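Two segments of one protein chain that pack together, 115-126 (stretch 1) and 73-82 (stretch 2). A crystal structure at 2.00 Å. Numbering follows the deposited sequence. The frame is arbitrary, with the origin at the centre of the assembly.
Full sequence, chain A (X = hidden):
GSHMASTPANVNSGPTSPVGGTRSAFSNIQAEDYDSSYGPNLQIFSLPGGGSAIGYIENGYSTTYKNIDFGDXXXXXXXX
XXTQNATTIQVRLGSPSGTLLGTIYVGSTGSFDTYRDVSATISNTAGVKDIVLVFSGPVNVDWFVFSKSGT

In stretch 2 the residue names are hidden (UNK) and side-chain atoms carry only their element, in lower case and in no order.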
# COMPACT_ATOMS: atom_id res chain seq x y z
N TYR A 115 -3.50 -6.17 -13.15
CA TYR A 115 -3.83 -5.72 -11.79
C TYR A 115 -5.11 -6.33 -11.29
O TYR A 115 -6.08 -6.50 -12.04
CB TYR A 115 -3.89 -4.18 -11.70
CG TYR A 115 -2.51 -3.56 -11.84
CD1 TYR A 115 -1.92 -3.40 -13.09
CD2 TYR A 115 -1.76 -3.21 -10.71
CE1 TYR A 115 -0.64 -2.88 -13.21
CE2 TYR A 115 -0.47 -2.66 -10.83
CZ TYR A 115 0.07 -2.50 -12.08
OH TYR A 115 1.33 -1.95 -12.23
N ARG A 116 -5.09 -6.68 -10.01
CA ARG A 116 -6.24 -7.21 -9.31
C ARG A 116 -6.34 -6.49 -7.96
O ARG A 116 -5.33 -6.05 -7.40
CB ARG A 116 -6.09 -8.73 -9.08
CG ARG A 116 -6.26 -9.58 -10.36
CD ARG A 116 -7.38 -9.13 -11.31
NE ARG A 116 -7.44 -9.99 -12.50
CZ ARG A 116 -7.42 -9.56 -13.76
NH1 ARG A 116 -7.36 -8.26 -14.05
NH2 ARG A 116 -7.47 -10.45 -14.75
N ASP A 117 -7.57 -6.40 -7.45
CA ASP A 117 -7.82 -5.82 -6.12
C ASP A 117 -7.72 -6.92 -5.09
O ASP A 117 -8.42 -7.93 -5.20
CB ASP A 117 -9.20 -5.20 -6.04
CG ASP A 117 -9.30 -3.95 -6.84
OD1 ASP A 117 -8.31 -3.55 -7.48
OD2 ASP A 117 -10.35 -3.29 -6.86
N VAL A 118 -6.80 -6.76 -4.13
CA VAL A 118 -6.59 -7.76 -3.10
C VAL A 118 -6.81 -7.13 -1.72
O VAL A 118 -6.22 -6.08 -1.41
CB VAL A 118 -5.18 -8.46 -3.23
CG1 VAL A 118 -5.02 -9.58 -2.18
CG2 VAL A 118 -4.97 -9.05 -4.65
N SER A 119 -7.64 -7.76 -0.89
CA SER A 119 -7.99 -7.20 0.43
C SER A 119 -7.48 -8.01 1.62
O SER A 119 -7.14 -9.18 1.49
CB SER A 119 -9.52 -7.01 0.57
OG SER A 119 -10.06 -6.22 -0.48
N ALA A 120 -7.48 -7.38 2.79
CA ALA A 120 -7.12 -8.03 4.06
C ALA A 120 -7.84 -7.24 5.15
O ALA A 120 -8.11 -6.04 4.98
CB ALA A 120 -5.60 -8.02 4.29
N THR A 121 -8.13 -7.90 6.27
CA THR A 121 -8.58 -7.18 7.46
C THR A 121 -7.34 -6.53 8.15
O THR A 121 -6.22 -6.99 8.00
CB THR A 121 -9.32 -8.07 8.45
OG1 THR A 121 -8.36 -8.95 9.05
CG2 THR A 121 -10.31 -9.04 7.73
N ILE A 122 -7.61 -5.50 8.94
CA ILE A 122 -6.61 -4.83 9.75
C ILE A 122 -7.21 -4.60 11.12
O ILE A 122 -8.43 -4.49 11.24
CB ILE A 122 -6.10 -3.47 9.06
CG1 ILE A 122 -7.22 -2.46 8.74
CG2 ILE A 122 -5.32 -3.74 7.80
CD1 ILE A 122 -6.77 -0.95 8.86
N SER A 123 -6.37 -4.60 12.17
CA SER A 123 -6.76 -4.07 13.49
C SER A 123 -7.42 -2.74 13.26
O SER A 123 -6.93 -1.92 12.46
CB SER A 123 -5.55 -3.79 14.37
OG SER A 123 -4.74 -4.93 14.51
N ASN A 124 -8.53 -2.53 13.98
CA ASN A 124 -9.26 -1.29 13.93
C ASN A 124 -8.32 -0.13 14.20
O ASN A 124 -7.73 -0.07 15.27
CB ASN A 124 -10.39 -1.28 14.98
CG ASN A 124 -11.26 -0.01 14.88
OD1 ASN A 124 -11.73 0.36 13.80
ND2 ASN A 124 -11.45 0.69 16.00
N THR A 125 -8.22 0.79 13.25
CA THR A 125 -7.32 1.93 13.29
C THR A 125 -8.16 3.20 13.08
O THR A 125 -8.94 3.26 12.14
CB THR A 125 -6.31 1.75 12.12
OG1 THR A 125 -5.63 0.50 12.30
CG2 THR A 125 -5.19 2.82 12.09
N ALA A 126 -7.95 4.19 13.93
CA ALA A 126 -8.71 5.44 13.93
C ALA A 126 -7.77 6.66 14.03
O ALA A 126 -6.59 6.51 14.33
CB ALA A 126 -9.71 5.45 15.10
N UNK A 73 -12.53 4.91 12.40
CA UNK A 73 -12.11 3.52 12.31
C UNK A 73 -12.16 2.97 10.91
O UNK A 73 -13.11 3.24 10.17
N UNK A 74 -11.12 2.21 10.54
CA UNK A 74 -11.14 1.31 9.38
C UNK A 74 -10.75 -0.10 9.83
O UNK A 74 -9.95 -0.26 10.76
c UNK A 74 -10.24 1.79 8.27
N UNK A 75 -11.32 -1.12 9.19
CA UNK A 75 -11.10 -2.51 9.61
C UNK A 75 -10.65 -3.35 8.43
O UNK A 75 -10.45 -4.54 8.56
o UNK A 75 -13.48 -2.76 9.31
c UNK A 75 -12.40 -3.12 10.19
c UNK A 75 -12.82 -2.46 11.50
N UNK A 76 -10.48 -2.75 7.26
CA UNK A 76 -10.02 -3.52 6.12
C UNK A 76 -9.22 -2.66 5.14
O UNK A 76 -9.37 -1.43 5.13
c UNK A 76 -11.22 -4.27 5.49
o UNK A 76 -11.36 -4.07 4.12
N UNK A 77 -8.35 -3.30 4.36
CA UNK A 77 -7.52 -2.62 3.36
C UNK A 77 -7.63 -3.39 2.06
O UNK A 77 -7.78 -4.62 2.09
c UNK A 77 -6.04 -2.50 3.76
c UNK A 77 -5.25 -1.69 2.71
c UNK A 77 -5.36 -3.89 4.01
N UNK A 78 -7.59 -2.64 0.95
CA UNK A 78 -7.60 -3.16 -0.40
C UNK A 78 -6.47 -2.53 -1.20
O UNK A 78 -6.32 -1.32 -1.20
c UNK A 78 -8.95 -2.84 -1.09
o UNK A 78 -10.00 -3.50 -0.38
c UNK A 78 -9.02 -3.45 -2.50
N UNK A 79 -5.67 -3.33 -1.90
CA UNK A 79 -4.64 -2.79 -2.81
C UNK A 79 -4.86 -3.29 -4.25
O UNK A 79 -5.32 -4.42 -4.46
c UNK A 79 -3.21 -3.14 -2.29
N UNK A 80 -4.58 -2.44 -5.24
CA UNK A 80 -4.66 -2.83 -6.66
C UNK A 80 -3.24 -3.15 -7.03
O UNK A 80 -2.38 -2.25 -7.00
c UNK A 80 -5.48 -2.17 -8.98
c UNK A 80 -5.18 -1.71 -7.56
n UNK A 80 -4.58 -0.44 -12.25
c UNK A 80 -6.20 -1.16 -9.88
c UNK A 80 -5.65 -1.24 -12.36
n UNK A 80 -6.40 -1.61 -11.27
n UNK A 80 -5.95 -1.70 -13.59
N UNK A 81 -2.99 -4.43 -7.31
CA UNK A 81 -1.61 -4.94 -7.37
C UNK A 81 -1.41 -5.88 -8.58
O UNK A 81 -2.36 -6.47 -9.08
c UNK A 81 -2.21 -6.76 -5.76
c UNK A 81 -1.21 -5.69 -6.06
c UNK A 81 -1.10 -4.72 -4.86
N UNK A 82 -0.19 -5.96 -9.08
CA UNK A 82 0.16 -6.97 -10.10
C UNK A 82 1.43 -7.64 -9.67
O UNK A 82 2.35 -6.96 -9.19
c UNK A 82 0.39 -6.31 -11.46

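Position 73 has no side-chain atoms. Its backbone angles, 138/137, would jam a CB against the preceding carbonyl, and an ideal CB would lie 2.7 Å from Asn124 OD1, a clash. This is Gly73.

Position 74 has one side-chain carbon and no more. The CB of position 74 lies 4.5 Å from Ile122 CD1. This is Ala74. Ala74 N donates to Thr125 O at 2.9 Å, and Thr125 N returns a bond to Ala74 O at 3.2 Å.

Position 75 has a carbon carrying one oxygen and one carbon. The outer carbon of position 75 is 3.8 Å from Asn124 OD1, although the CA-to-CB bond points away from stretch 1. That branching is threonine. The OG1 of Thr75 is bonded elsewhere in the structure. Ile122 N donates to Thr75 O at 3.0 Å.

Position 76 has one carbon, then one oxygen, with no branch. It pairs with Thr121, and the backbone N of position 76 is 3.6 Å from Ile122 CG1. This is Ser76.

Position 77 has three side-chain carbons, branched at CB, and no heteroatom. One outer carbon of position 77 lies 3.8 Å from Ile122 CG2 and 4.1 Å from Ala120 CB. This is Val77.

Position 78 has a carbon bearing one oxygen and one carbon. The oxygen of this side chain is 2.7 Å from Ser119 OG. The branching is again threonine. Thr78 OG1 and Ser119 OG form a hydrogen bond in which either could be the donor.

Position 79 has a single side-chain carbon. The N of position 79 is 2.8 Å from Val118 O, and the O of position 79 is 2.8 Å from Val118 N, both hydrogen bonds. This is Ala79.

Position 80 has three carbons, a nitrogen, then a carbon carrying two more nitrogens. Tyr115 CB lies over one face of that end group, 3.5 Å from its central carbon. The guanidinium marks arginine. Asp117 OD1 is 3.5 Å from Arg80 CG, a contact with the aliphatic part of the chain.

Position 81 has three carbons branched at CB. One outer carbon of position 81 packs 3.8 Å from Val118 CG2. This is Val81.

Position 82 has one side-chain carbon. The CB of position 82 sits over one face of the Tyr115 ring, 3.7 Å from the centroid, a CH-pi contact. This is Ala82.

The two strands run antiparallel. Paired backbone hydrogen bonds join Arg116 to Val81, Val118 to Ala79 and Ala120 to Val77. A beta bulge then shifts the register by two before Thr125 pairs with Ala74. Side chains alternate between faces: Val77, Ala79 and Val81 share one with Val118 and Ala120, while Ser76, Thr78 and Arg80 share the other with Asp117, Ser119 and Thr121. The contact buries 975 Å², both sides summed.

Stretch 2 73-82: GATSVTARVA
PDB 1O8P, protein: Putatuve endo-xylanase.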